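Local coordinates for kojibiose phosphorylase (PDB 6W0P), which belongs to glycoside hydrolase family 65, whose multidomain carbohydrate-active enzymes join an N-terminal beta-sandwich domain to a central helical catalytic domain, at residues A[212-217]-A[250-255]; A[196-201]-A[231-236]; A[90-95]-A[151-156]; A[142-147]-A[280-285]. All blocks are in the same frame, centred on the assembly; numbering follows the deposited sequence.

Interaction 1: A[212-217]-A[250-255]; sequences TSVMRT and YVTNII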
# COMPACT_ATOMS: atom_id res chain seq x y z
N THR A 212 -8.43 37.80 -4.63
CA THR A 212 -8.88 39.07 -4.00
C THR A 212 -10.38 38.96 -3.75
O THR A 212 -11.12 38.67 -4.71
CB THR A 212 -8.53 40.30 -4.85
OG1 THR A 212 -7.12 40.42 -4.85
CG2 THR A 212 -9.12 41.58 -4.29
N SER A 213 -10.77 39.12 -2.49
CA SER A 213 -12.18 39.15 -2.04
C SER A 213 -12.51 40.56 -1.58
O SER A 213 -11.81 41.04 -0.65
CB SER A 213 -12.44 38.16 -0.95
OG SER A 213 -13.82 38.15 -0.64
N VAL A 214 -13.51 41.18 -2.20
CA VAL A 214 -13.95 42.56 -1.86
C VAL A 214 -15.46 42.57 -1.60
O VAL A 214 -16.21 41.90 -2.34
CB VAL A 214 -13.56 43.56 -2.96
CG1 VAL A 214 -12.05 43.73 -3.04
CG2 VAL A 214 -14.14 43.16 -4.31
N MET A 215 -15.89 43.31 -0.59
CA MET A 215 -17.33 43.53 -0.32
C MET A 215 -17.61 45.01 -0.10
O MET A 215 -16.69 45.79 0.16
CB MET A 215 -17.80 42.72 0.89
CG MET A 215 -17.17 43.14 2.18
SD MET A 215 -18.03 42.29 3.51
CE MET A 215 -16.94 42.62 4.90
N ARG A 216 -18.88 45.35 -0.27
CA ARG A 216 -19.47 46.67 0.06
C ARG A 216 -20.97 46.44 0.24
O ARG A 216 -21.44 45.35 -0.19
CB ARG A 216 -19.23 47.67 -1.07
CG ARG A 216 -20.08 47.39 -2.29
CD ARG A 216 -19.62 48.22 -3.46
NE ARG A 216 -20.15 49.57 -3.42
CZ ARG A 216 -19.41 50.67 -3.51
NH1 ARG A 216 -18.09 50.59 -3.57
NH2 ARG A 216 -19.99 51.86 -3.49
N THR A 217 -21.68 47.42 0.78
CA THR A 217 -23.08 47.26 1.26
C THR A 217 -23.85 48.52 0.87
O THR A 217 -23.23 49.42 0.29
CB THR A 217 -23.14 46.91 2.76
OG1 THR A 217 -22.92 48.08 3.55
CG2 THR A 217 -22.12 45.86 3.16
N TYR A 250 -22.71 42.91 -1.24
CA TYR A 250 -22.14 42.55 -2.56
C TYR A 250 -20.72 42.04 -2.35
O TYR A 250 -19.93 42.72 -1.64
CB TYR A 250 -22.16 43.76 -3.49
CG TYR A 250 -23.54 44.35 -3.66
CD1 TYR A 250 -24.01 45.29 -2.76
CD2 TYR A 250 -24.38 43.96 -4.69
CE1 TYR A 250 -25.28 45.84 -2.89
CE2 TYR A 250 -25.66 44.49 -4.82
CZ TYR A 250 -26.11 45.44 -3.92
OH TYR A 250 -27.34 46.03 -4.00
N VAL A 251 -20.41 40.88 -2.91
CA VAL A 251 -19.05 40.27 -2.87
C VAL A 251 -18.55 40.06 -4.31
O VAL A 251 -19.35 39.68 -5.15
CB VAL A 251 -19.06 38.96 -2.07
CG1 VAL A 251 -17.69 38.33 -1.96
CG2 VAL A 251 -19.66 39.17 -0.68
N THR A 252 -17.27 40.34 -4.56
CA THR A 252 -16.52 39.97 -5.79
C THR A 252 -15.22 39.28 -5.37
O THR A 252 -14.55 39.79 -4.49
CB THR A 252 -16.33 41.18 -6.72
OG1 THR A 252 -17.62 41.58 -7.16
CG2 THR A 252 -15.45 40.85 -7.90
N ASN A 253 -14.97 38.09 -5.92
CA ASN A 253 -13.76 37.28 -5.69
C ASN A 253 -13.06 37.15 -7.04
O ASN A 253 -13.72 36.66 -8.00
CB ASN A 253 -14.13 35.94 -5.04
CG ASN A 253 -14.74 36.12 -3.67
OD1 ASN A 253 -14.12 36.68 -2.77
ND2 ASN A 253 -15.96 35.68 -3.49
N ILE A 254 -11.82 37.65 -7.14
CA ILE A 254 -11.00 37.54 -8.38
C ILE A 254 -9.83 36.61 -8.07
O ILE A 254 -9.02 36.94 -7.17
CB ILE A 254 -10.54 38.91 -8.91
CG1 ILE A 254 -11.70 39.89 -9.08
CG2 ILE A 254 -9.79 38.72 -10.22
CD1 ILE A 254 -12.72 39.47 -10.13
N ILE A 255 -9.72 35.51 -8.80
CA ILE A 255 -8.69 34.47 -8.57
C ILE A 255 -7.68 34.52 -9.72
O ILE A 255 -8.07 34.94 -10.82
CB ILE A 255 -9.32 33.06 -8.43
CG1 ILE A 255 -9.93 32.57 -9.74
CG2 ILE A 255 -10.33 33.05 -7.31
CD1 ILE A 255 -10.37 31.13 -9.70
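The ring of Tyr250 turns its edge to Arg216, with CD1 3.6 Å from Arg216 O and that oxygen in the plane of the ring. The same oxygen accepts a hydrogen bond from Tyr250 N, while the hydroxyl at the far end of the ring is hydrogen-bonded to Phe280 O. Here two neighbouring antiparallel strands, 210-217 and 245-256, meet in the large sheet of the family's N-terminal beta-sandwich domain; the local axes are 167° apart. Three hydrogen-bonded pairs, Thr212 with Ile254, Val214 with Thr252 and Arg216 with Tyr250, supply six backbone bonds. Thr212 N to Ile254 O is among the shortest at 2.7 Å. The longest runs from Arg216 N to Tyr250 O at 3.1 Å. At the intervening non-hydrogen-bonded pairs, CA-H...O contacts take over, the shortest being Met215 CA to Tyr250 O at 3.0 Å. Met215 and Val251 share one face, where Met215 CB is 4.3 Å from Val251 CG2, and Met215 runs on to Leu171 and Leu173 of the second sheet. A bond from Ser213 OG to Asn253 OD1 on this face is doubtful, since OD1 is modelled too close to Ser213 CB. The other face lies under helix 263-277. On it Val214 and Thr252 stand side by side, pointing the same way, with Val214 CG2 3.8 Å from Thr252 CB.

Interaction 2: A[196-201]-A[231-236]; sequences NSIGLT and VILNYE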
# COMPACT_ATOMS: atom_id res chain seq x y z
N ASN A 196 -16.12 52.93 -0.13
CA ASN A 196 -17.17 52.14 0.57
C ASN A 196 -16.87 50.64 0.40
O ASN A 196 -17.76 49.82 0.75
CB ASN A 196 -18.57 52.51 0.10
CG ASN A 196 -19.01 53.85 0.64
OD1 ASN A 196 -19.39 54.74 -0.12
ND2 ASN A 196 -18.95 54.00 1.95
N SER A 197 -15.67 50.30 -0.06
CA SER A 197 -15.27 48.91 -0.37
C SER A 197 -14.19 48.46 0.61
O SER A 197 -13.34 49.29 0.98
CB SER A 197 -14.85 48.81 -1.81
OG SER A 197 -15.99 48.98 -2.66
N ILE A 198 -14.26 47.22 1.08
CA ILE A 198 -13.26 46.62 2.02
C ILE A 198 -12.93 45.24 1.48
O ILE A 198 -13.84 44.64 0.92
CB ILE A 198 -13.82 46.58 3.45
CG1 ILE A 198 -12.74 46.22 4.47
CG2 ILE A 198 -15.02 45.64 3.56
CD1 ILE A 198 -13.17 46.47 5.91
N GLY A 199 -11.69 44.76 1.63
CA GLY A 199 -11.31 43.48 1.02
C GLY A 199 -9.96 42.98 1.44
O GLY A 199 -9.31 43.63 2.27
N LEU A 200 -9.56 41.83 0.92
CA LEU A 200 -8.25 41.19 1.19
C LEU A 200 -7.72 40.55 -0.08
O LEU A 200 -8.52 40.29 -1.01
CB LEU A 200 -8.37 40.17 2.33
CG LEU A 200 -9.49 39.14 2.24
CD1 LEU A 200 -9.14 38.04 1.24
CD2 LEU A 200 -9.78 38.55 3.62
N THR A 201 -6.42 40.35 -0.13
CA THR A 201 -5.71 39.58 -1.17
C THR A 201 -4.86 38.54 -0.45
O THR A 201 -4.11 38.94 0.49
CB THR A 201 -4.84 40.46 -2.07
OG1 THR A 201 -5.70 41.37 -2.76
CG2 THR A 201 -4.03 39.66 -3.06
N VAL A 231 -11.26 40.88 7.07
CA VAL A 231 -11.77 42.27 7.21
C VAL A 231 -13.20 42.20 7.73
O VAL A 231 -13.88 41.21 7.48
CB VAL A 231 -11.63 43.05 5.90
CG1 VAL A 231 -10.16 43.17 5.53
CG2 VAL A 231 -12.44 42.45 4.77
N ILE A 232 -13.60 43.21 8.50
CA ILE A 232 -14.92 43.26 9.20
C ILE A 232 -15.51 44.65 8.96
O ILE A 232 -14.77 45.64 9.04
CB ILE A 232 -14.77 42.91 10.69
CG1 ILE A 232 -14.00 41.61 10.90
CG2 ILE A 232 -16.13 42.87 11.38
CD1 ILE A 232 -13.75 41.28 12.36
N LEU A 233 -16.79 44.69 8.61
CA LEU A 233 -17.63 45.90 8.68
C LEU A 233 -18.55 45.75 9.91
O LEU A 233 -19.22 44.71 10.02
CB LEU A 233 -18.40 46.01 7.36
CG LEU A 233 -17.59 46.43 6.13
CD1 LEU A 233 -18.36 46.17 4.85
CD2 LEU A 233 -17.20 47.90 6.20
N ASN A 234 -18.53 46.74 10.82
CA ASN A 234 -19.37 46.79 12.06
C ASN A 234 -20.60 47.66 11.80
O ASN A 234 -20.43 48.80 11.31
CB ASN A 234 -18.61 47.35 13.27
CG ASN A 234 -17.46 46.46 13.70
OD1 ASN A 234 -17.61 45.24 13.81
ND2 ASN A 234 -16.30 47.07 13.95
N TYR A 235 -21.79 47.15 12.11
CA TYR A 235 -23.06 47.93 12.05
C TYR A 235 -23.69 47.91 13.44
O TYR A 235 -23.84 46.84 14.04
CB TYR A 235 -23.98 47.41 10.93
CG TYR A 235 -23.32 47.42 9.57
CD1 TYR A 235 -23.33 48.55 8.78
CD2 TYR A 235 -22.64 46.30 9.11
CE1 TYR A 235 -22.68 48.57 7.55
CE2 TYR A 235 -21.98 46.31 7.89
CZ TYR A 235 -22.00 47.45 7.11
OH TYR A 235 -21.35 47.47 5.92
N GLU A 236 -23.96 49.11 13.96
CA GLU A 236 -24.66 49.34 15.24
C GLU A 236 -26.08 49.72 14.86
O GLU A 236 -26.29 50.87 14.47
CB GLU A 236 -24.01 50.46 16.06
CG GLU A 236 -22.53 50.28 16.34
CD GLU A 236 -22.18 49.13 17.27
OE1 GLU A 236 -20.99 48.71 17.25
OE2 GLU A 236 -23.09 48.67 18.00
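Ile198 and Val231 reach toward each other tip to tip, and this apolar meeting is the centre of the contact. Ile198 CG1 lies 3.7 Å from Val231 CB, placed there by a first torsion that sets CG1 anti to the backbone N (chi1 -169°). The second apolar pair is arranged differently: Ile198 and Leu233 slide past each other in opposite directions, so that the CG2 branch of Ile198 comes to 3.6 Å from Leu233 CD1. One isoleucine thus uses its two branches on two residues of the facing strand.

Methyl groups laid on backbone form a second class. Ile198 CD1 is 3.6 Å from Ile232 O, and Val231 CG1 is 3.4 Å from Gly199 O. Gly199 takes part through its backbone alone. Leu200 adds a more distant touch, CD2 to Val231 N.

Hydrogen bonds across the pair are absent, although the strands run nearly antiparallel at 162°. Their local axes stay 7.1 Å apart at the closest, and each strand bonds within its own sheet: Ile198 to Met215 and Leu200 to Ser213 on one side, Val231 to Leu173 on the other. The two strands therefore belong to opposing sheets of a beta-sandwich, and Leu226, Met215 and Leu173 join the same hydrophobic layer. With wholly buried participants and no directional bond, cohesion between the sheets here probably comes from the fit of branched aliphatic groups and the exclusion of water.

Interaction 3: A[90-95]-A[151-156]; sequences NFFKIR and ENAYQM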
# COMPACT_ATOMS: atom_id res chain seq x y z
N ASN A 90 -14.37 32.59 3.43
CA ASN A 90 -15.79 32.61 3.87
C ASN A 90 -16.32 34.05 3.75
O ASN A 90 -15.92 34.88 4.59
CB ASN A 90 -15.92 32.08 5.30
CG ASN A 90 -17.35 32.11 5.81
OD1 ASN A 90 -18.23 32.66 5.16
ND2 ASN A 90 -17.58 31.48 6.96
N PHE A 91 -17.11 34.36 2.72
CA PHE A 91 -17.56 35.75 2.40
C PHE A 91 -19.03 35.94 2.79
O PHE A 91 -19.59 36.98 2.46
CB PHE A 91 -17.31 36.08 0.93
CG PHE A 91 -17.86 35.10 -0.07
CD1 PHE A 91 -19.22 35.00 -0.31
CD2 PHE A 91 -17.00 34.29 -0.80
CE1 PHE A 91 -19.71 34.09 -1.23
CE2 PHE A 91 -17.49 33.40 -1.73
CZ PHE A 91 -18.85 33.30 -1.95
N PHE A 92 -19.63 34.95 3.45
CA PHE A 92 -21.04 35.02 3.94
C PHE A 92 -21.04 35.14 5.47
O PHE A 92 -22.13 35.37 6.05
CB PHE A 92 -21.83 33.79 3.49
CG PHE A 92 -22.27 33.78 2.04
CD1 PHE A 92 -22.71 34.93 1.41
CD2 PHE A 92 -22.32 32.59 1.33
CE1 PHE A 92 -23.15 34.90 0.09
CE2 PHE A 92 -22.77 32.55 0.02
CZ PHE A 92 -23.18 33.71 -0.59
N LYS A 93 -19.87 35.03 6.09
CA LYS A 93 -19.72 35.03 7.57
C LYS A 93 -20.26 36.34 8.16
O LYS A 93 -19.88 37.43 7.71
CB LYS A 93 -18.27 34.85 7.99
CG LYS A 93 -18.11 34.72 9.50
CD LYS A 93 -16.74 34.24 9.90
CE LYS A 93 -16.49 34.43 11.38
NZ LYS A 93 -15.10 34.09 11.75
N ILE A 94 -21.12 36.21 9.16
CA ILE A 94 -21.59 37.37 9.98
C ILE A 94 -21.41 37.03 11.46
O ILE A 94 -21.18 35.85 11.80
CB ILE A 94 -23.05 37.74 9.66
CG1 ILE A 94 -24.03 36.69 10.19
CG2 ILE A 94 -23.23 37.98 8.17
CD1 ILE A 94 -25.48 36.99 9.90
N ARG A 95 -21.57 38.05 12.30
CA ARG A 95 -21.84 37.87 13.74
C ARG A 95 -23.00 38.78 14.11
O ARG A 95 -22.99 39.98 13.73
CB ARG A 95 -20.58 38.12 14.57
CG ARG A 95 -19.50 37.08 14.30
CD ARG A 95 -18.24 37.34 15.09
NE ARG A 95 -18.38 36.92 16.47
CZ ARG A 95 -17.88 37.57 17.53
NH1 ARG A 95 -17.24 38.72 17.39
NH2 ARG A 95 -18.07 37.08 18.74
N GLU A 151 -17.94 35.72 -10.71
CA GLU A 151 -17.03 36.34 -9.71
C GLU A 151 -17.84 36.92 -8.56
O GLU A 151 -17.25 37.11 -7.48
CB GLU A 151 -16.18 37.43 -10.36
CG GLU A 151 -15.42 36.96 -11.59
CD GLU A 151 -16.13 37.19 -12.92
OE1 GLU A 151 -17.37 37.53 -12.94
OE2 GLU A 151 -15.45 37.01 -13.95
N ASN A 152 -19.14 37.21 -8.76
CA ASN A 152 -19.99 37.89 -7.75
C ASN A 152 -20.85 36.91 -6.95
O ASN A 152 -21.36 35.93 -7.53
CB ASN A 152 -20.94 38.90 -8.38
CG ASN A 152 -20.22 39.90 -9.24
OD1 ASN A 152 -19.03 40.13 -9.05
ND2 ASN A 152 -20.95 40.50 -10.17
N ALA A 153 -21.06 37.27 -5.68
CA ALA A 153 -21.98 36.64 -4.70
C ALA A 153 -22.74 37.76 -3.98
O ALA A 153 -22.16 38.84 -3.76
CB ALA A 153 -21.21 35.79 -3.71
N TYR A 154 -23.97 37.50 -3.58
CA TYR A 154 -24.83 38.50 -2.92
C TYR A 154 -25.44 37.90 -1.66
O TYR A 154 -25.80 36.69 -1.64
CB TYR A 154 -25.91 38.95 -3.90
CG TYR A 154 -25.36 39.26 -5.27
CD1 TYR A 154 -24.43 40.27 -5.44
CD2 TYR A 154 -25.76 38.54 -6.39
CE1 TYR A 154 -23.91 40.56 -6.69
CE2 TYR A 154 -25.25 38.82 -7.64
CZ TYR A 154 -24.34 39.85 -7.81
OH TYR A 154 -23.82 40.10 -9.04
N GLN A 155 -25.61 38.75 -0.66
CA GLN A 155 -26.22 38.35 0.63
C GLN A 155 -27.11 39.49 1.08
O GLN A 155 -26.69 40.64 0.95
CB GLN A 155 -25.14 38.08 1.68
CG GLN A 155 -25.69 37.55 2.99
CD GLN A 155 -24.56 37.37 3.98
OE1 GLN A 155 -23.74 38.27 4.17
NE2 GLN A 155 -24.50 36.19 4.58
N MET A 156 -28.29 39.16 1.56
CA MET A 156 -29.24 40.13 2.12
C MET A 156 -29.64 39.61 3.50
O MET A 156 -29.91 38.40 3.63
CB MET A 156 -30.47 40.30 1.23
CG MET A 156 -31.38 41.43 1.67
SD MET A 156 -32.70 41.77 0.49
CE MET A 156 -33.64 40.24 0.46
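A side-chain amide rather than a backbone group makes the one hydrogen bond of this contact: Gln155 NE2 donates to Phe92 O over 2.9 Å. The N-H points almost straight at its acceptor (164°). It arrives in the carbonyl plane on a lone pair, with a C=O...N angle of 122°, and the oxygen also lies close to the plane of the glutamine amide. An extended chain, with CG anti to the backbone N and CD anti again beyond it, carries the amide this far. The other end of the amide, OE1, is hydrogen-bonded to Arg249 NE, and Arg249 NH2 also bonds Lys93 O, so Gln155 and Arg249 grip the successive carbonyls of Phe92 and Lys93; Gln155 NE2 has a further, weak bond to Asp47 OD1.

Phe92 and Gln155 slide past each other in opposite directions, their ring and amide planes 44° apart. Phe92 CE1 is 3.6 Å from Tyr154 O.

The place of the contact is the interior of the N-terminal beta-sandwich: strand 152-161 belongs to the large sheet, and the loop 90-93 leads into strand 94-98 of the smaller one. An Asx turn shapes that loop, Asn90 OD1 accepting from Phe92 N at 3.2 Å.

The two phenylalanines pack against each other as well. Phe91 CE1 stands 3.5 Å above the plane of the Phe92 ring, over its centre, while Phe92 CE1 lies at the edge of the Phe91 ring. Ala153 CB touches both, being 3.4 Å from Phe91 CE1 and 4.2 Å from Phe92 CZ.

Interaction 4: A[142-147]-A[280-285]; sequences SRLLDM and FSFADL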
# COMPACT_ATOMS: atom_id res chain seq x y z
N SER A 142 -30.67 35.79 3.12
CA SER A 142 -30.86 35.41 1.70
C SER A 142 -29.50 35.44 1.01
O SER A 142 -28.71 36.35 1.33
CB SER A 142 -31.89 36.31 1.07
OG SER A 142 -33.10 36.30 1.82
N ARG A 143 -29.20 34.45 0.15
CA ARG A 143 -27.98 34.52 -0.68
C ARG A 143 -28.14 33.87 -2.06
O ARG A 143 -29.02 32.99 -2.28
CB ARG A 143 -26.76 34.02 0.09
CG ARG A 143 -26.88 32.67 0.77
CD ARG A 143 -25.81 32.53 1.83
NE ARG A 143 -25.27 31.17 1.86
CZ ARG A 143 -24.59 30.61 2.86
NH1 ARG A 143 -24.37 31.28 3.97
NH2 ARG A 143 -24.17 29.36 2.75
N LEU A 144 -27.27 34.34 -2.94
CA LEU A 144 -27.16 34.06 -4.38
C LEU A 144 -25.68 33.96 -4.75
O LEU A 144 -24.88 34.77 -4.25
CB LEU A 144 -27.76 35.22 -5.18
CG LEU A 144 -29.25 35.47 -5.11
CD1 LEU A 144 -29.56 36.82 -5.76
CD2 LEU A 144 -30.05 34.39 -5.82
N LEU A 145 -25.33 33.04 -5.64
CA LEU A 145 -24.13 33.14 -6.48
C LEU A 145 -24.60 33.55 -7.88
O LEU A 145 -25.57 32.95 -8.37
CB LEU A 145 -23.37 31.81 -6.46
CG LEU A 145 -22.99 31.28 -5.08
CD1 LEU A 145 -22.17 30.01 -5.19
CD2 LEU A 145 -22.22 32.31 -4.27
N ASP A 146 -24.01 34.60 -8.45
CA ASP A 146 -24.38 35.13 -9.79
C ASP A 146 -24.02 34.07 -10.83
O ASP A 146 -22.85 33.69 -10.87
CB ASP A 146 -23.66 36.45 -10.08
CG ASP A 146 -24.26 37.26 -11.21
OD1 ASP A 146 -24.59 36.67 -12.28
OD2 ASP A 146 -24.37 38.49 -11.04
N MET A 147 -24.98 33.58 -11.60
CA MET A 147 -24.73 32.43 -12.53
C MET A 147 -24.08 32.89 -13.83
O MET A 147 -23.48 32.03 -14.46
CB MET A 147 -26.01 31.67 -12.86
CG MET A 147 -26.67 31.09 -11.64
SD MET A 147 -25.62 29.95 -10.70
CE MET A 147 -25.56 28.58 -11.84
N PHE A 280 -27.29 47.18 -8.50
CA PHE A 280 -28.50 46.33 -8.61
C PHE A 280 -28.95 45.91 -7.21
O PHE A 280 -28.09 45.53 -6.38
CB PHE A 280 -28.23 45.12 -9.51
CG PHE A 280 -27.75 45.53 -10.88
CD1 PHE A 280 -28.65 46.05 -11.80
CD2 PHE A 280 -26.40 45.49 -11.21
CE1 PHE A 280 -28.21 46.47 -13.05
CE2 PHE A 280 -25.96 45.91 -12.46
CZ PHE A 280 -26.87 46.40 -13.37
N SER A 281 -30.25 46.04 -6.94
CA SER A 281 -30.89 45.49 -5.71
C SER A 281 -30.77 43.96 -5.70
O SER A 281 -30.72 43.34 -6.79
CB SER A 281 -32.33 45.89 -5.64
OG SER A 281 -33.08 45.15 -6.59
N PHE A 282 -30.71 43.38 -4.50
CA PHE A 282 -30.76 41.91 -4.29
C PHE A 282 -31.92 41.36 -5.10
O PHE A 282 -31.70 40.43 -5.86
CB PHE A 282 -30.85 41.56 -2.80
CG PHE A 282 -30.71 40.08 -2.51
CD1 PHE A 282 -29.46 39.51 -2.31
CD2 PHE A 282 -31.83 39.27 -2.43
CE1 PHE A 282 -29.33 38.15 -2.04
CE2 PHE A 282 -31.71 37.91 -2.18
CZ PHE A 282 -30.45 37.35 -1.99
N ALA A 283 -33.11 41.98 -5.00
CA ALA A 283 -34.35 41.48 -5.64
C ALA A 283 -34.12 41.37 -7.15
O ALA A 283 -34.59 40.38 -7.73
CB ALA A 283 -35.55 42.32 -5.27
N ASP A 284 -33.41 42.33 -7.75
CA ASP A 284 -33.13 42.38 -9.21
C ASP A 284 -32.09 41.33 -9.58
O ASP A 284 -32.14 40.81 -10.72
CB ASP A 284 -32.69 43.78 -9.65
CG ASP A 284 -33.86 44.72 -9.97
OD1 ASP A 284 -35.04 44.27 -9.89
OD2 ASP A 284 -33.58 45.88 -10.32
N LEU A 285 -31.20 40.98 -8.65
CA LEU A 285 -30.18 39.92 -8.88
C LEU A 285 -30.82 38.53 -8.77
O LEU A 285 -30.33 37.61 -9.44
CB LEU A 285 -29.03 40.15 -7.89
CG LEU A 285 -28.27 41.44 -8.19
CD1 LEU A 285 -27.36 41.84 -7.06
CD2 LEU A 285 -27.51 41.30 -9.49
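Leu144 crosses the ring of Phe282 at a slant and sets a methyl on its face. Leu144 CD1 is 4.1 Å from the ring centroid and 20° off the normal, offset toward the rim, which meets the definition of a CH-pi contact. Leu144 CG, nearer the strand, comes to 3.8 Å from Phe282 CZ. CG of Phe282 is anti to the backbone N (chi1 -172°), on a residue whose side chain starts toward the strand, and the ring meets the strand with its outer atoms. Phe282 CZ is 3.5 Å from Ser142 CB, the neighbouring ring atom CE2 is almost as near to it, and Arg143 CA lies in the ring plane at the edge.

The methyl that covers Phe282 also touches the next turn of the helix: Leu144 CD1 is 3.7 Å from Leu285 C and 4.0 Å from Leu285 CB. One methyl of Leu144 thus touches both Phe282 and Leu285, three residues apart and on the same side of the helix.

No hydrogen bond crosses between the segments. Ser281 is the N-cap, its OG accepting from Asp284 N at 3.1 Å. Asp146 OD2 forms a salt bridge with Lys288 of the same helix and a hydrogen bond with Tyr154 OH.

Helix 282-300 therefore begins against the large sheet of the N-terminal domain, with Phe282 set against strand 135-145 and also touching Leu123 of strand 123-132 and Tyr154 and Met156 of strand 152-161, the strands on either side.

All four contacts are buried, but they join different elements of the fold. Interaction 1 lies within the large sheet and is chiefly backbone hydrogen bonding. Interactions 2 and 3 join that sheet to the smaller one, the first without any hydrogen bond, mostly aliphatic, the second combining aromatic packing with a glutamine amide. Interaction 4 lays a helix on the sheet through a leucine and an aromatic ring. They share strands or neighbours: Thr212 and Arg216 reach Thr201 and Ser197 of interaction 2, Thr252 reaches Asn152 of interaction 3, and Tyr154 reaches Asp146 of interaction 4. Interactions 2 and 4 do not touch, their centres being about 19 Å apart.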